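Side-chain contact in light harvesting complex 1 Protein W (Rhodopseudomonas palustris, PDB 6Z5S), which probably takes the place of one subunit in the light-harvesting 1 ring around the photosynthetic reaction centre, leaving a gap that may let quinones pass: residues Thr15-Val18 with Ala19-Ala23. Sequence-based numbering, arbitrary orientation.
Sequences TAVV and ARVLA
Val17 and Val21 lie one turn apart on the alpha-helix 10-24, which packs against helices 37-57 and 67-89 of this three-helix protein, and their isopropyl groups approach each other as an i to i+4 pair. The touch is loose: CG1 of Val17 comes to 4.5 Å from CG2 of Val21. Both valines hold CG1 trans to the backbone N (chi1 161° in Val21), which in Val21 leaves CG2 trans to its own carbonyl carbon and leaning back over the preceding turn, 3.3 Å from Val17 O. Val21 N donates to that same Val17 O at 2.9 Å, so the methyl lies beside an occupied carbonyl.

Four consecutive i to i+4 backbone bonds hold the turn, from the amides of Ala19, Arg20, Val21 and Leu22 to the oxygens of Thr15, Ala16, Val17 and Val18. The last is nearly straight, with an N-H...O angle of 178°. On the side facing the rest of the protein the residues are small or aliphatic: Ala19 rests on Ser40 and Val88, Thr15 on Thr81, Val18 on Val43, and Leu22 on Ser40 and Phe89. The hydroxyl of Thr15 turns back within its own helix, where OG1 is hydrogen-bonded to Ala11 O.

Arg20 CB lies 3.3 Å from Ala16 O of the preceding turn, and beyond it the chain bends away, carrying the guanidinium off that turn. Leu22 does the reverse. A chi1 of 57° sets its CG between the backbone N and carbonyl carbon and folds the branch back toward Val18, where CG of Leu22 reaches 3.2 Å from Val18 O and CD2 of Leu22 lies 3.5 Å from that same oxygen.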
loop_
_atom_site.group_PDB
_atom_site.type_symbol
_atom_site.label_atom_id
_atom_site.label_comp_id
_atom_site.label_asym_id
_atom_site.label_seq_id
_atom_site.Cartn_x
_atom_site.Cartn_y
_atom_site.Cartn_z
ATOM N N THR A 15 53.135 4.332 -5.236
ATOM C CA THR A 15 52.037 3.728 -5.974
ATOM C C THR A 15 51.692 4.549 -7.201
ATOM O O THR A 15 51.443 3.993 -8.273
ATOM C CB THR A 15 50.822 3.589 -5.070
ATOM O OG1 THR A 15 51.234 3.006 -3.831
ATOM C CG2 THR A 15 49.769 2.714 -5.725
ATOM N N ALA A 16 51.664 5.873 -7.062
ATOM C CA ALA A 16 51.460 6.723 -8.226
ATOM C C ALA A 16 52.543 6.487 -9.266
ATOM O O ALA A 16 52.263 6.442 -10.467
ATOM C CB ALA A 16 51.429 8.190 -7.808
ATOM N N VAL A 17 53.784 6.301 -8.818
ATOM C CA VAL A 17 54.890 6.098 -9.748
ATOM C C VAL A 17 54.714 4.793 -10.510
ATOM O O VAL A 17 54.820 4.756 -11.741
ATOM C CB VAL A 17 56.233 6.137 -9.001
ATOM C CG1 VAL A 17 57.324 5.493 -9.841
ATOM C CG2 VAL A 17 56.595 7.565 -8.665
ATOM N N VAL A 18 54.449 3.700 -9.793
ATOM C CA VAL A 18 54.330 2.414 -10.474
ATOM C C VAL A 18 53.081 2.374 -11.348
ATOM O O VAL A 18 53.095 1.774 -12.433
ATOM C CB VAL A 18 54.356 1.253 -9.465
ATOM C CG1 VAL A 18 55.689 1.208 -8.748
ATOM C CG2 VAL A 18 53.224 1.384 -8.472
ATOM N N ALA A 19 51.997 3.021 -10.919
ATOM C CA ALA A 19 50.797 3.064 -11.739
ATOM C C ALA A 19 51.031 3.870 -13.006
ATOM O O ALA A 19 50.582 3.475 -14.084
ATOM C CB ALA A 19 49.631 3.639 -10.940
ATOM N N ARG A 20 51.752 4.988 -12.905
ATOM C CA ARG A 20 52.108 5.749 -14.096
ATOM C C ARG A 20 53.007 4.939 -15.018
ATOM O O ARG A 20 52.839 4.960 -16.244
ATOM C CB ARG A 20 52.792 7.054 -13.690
ATOM C CG ARG A 20 53.182 7.962 -14.843
ATOM C CD ARG A 20 52.009 8.808 -15.290
ATOM N NE ARG A 20 51.049 8.021 -16.052
ATOM C CZ ARG A 20 49.899 8.491 -16.516
ATOM N NH1 ARG A 20 49.567 9.754 -16.298
ATOM N NH2 ARG A 20 49.091 7.695 -17.205
ATOM N N VAL A 21 53.963 4.208 -14.443
ATOM C CA VAL A 21 54.870 3.395 -15.247
ATOM C C VAL A 21 54.085 2.374 -16.056
ATOM O O VAL A 21 54.173 2.327 -17.287
ATOM C CB VAL A 21 55.919 2.713 -14.354
ATOM C CG1 VAL A 21 56.538 1.539 -15.078
ATOM C CG2 VAL A 21 56.989 3.703 -13.949
ATOM N N LEU A 22 53.291 1.547 -15.375
ATOM C CA LEU A 22 52.553 0.521 -16.101
ATOM C C LEU A 22 51.393 1.087 -16.907
ATOM O O LEU A 22 50.867 0.384 -17.773
ATOM C CB LEU A 22 52.067 -0.571 -15.144
ATOM C CG LEU A 22 51.182 -0.245 -13.944
ATOM C CD1 LEU A 22 49.729 -0.169 -14.343
ATOM C CD2 LEU A 22 51.382 -1.287 -12.851
ATOM N N ALA A 23 50.987 2.332 -16.659
ATOM C CA ALA A 23 50.016 2.977 -17.529
ATOM C C ALA A 23 50.657 3.400 -18.838
ATOM O O ALA A 23 50.020 3.345 -19.893
ATOM C CB ALA A 23 49.401 4.180 -16.822
#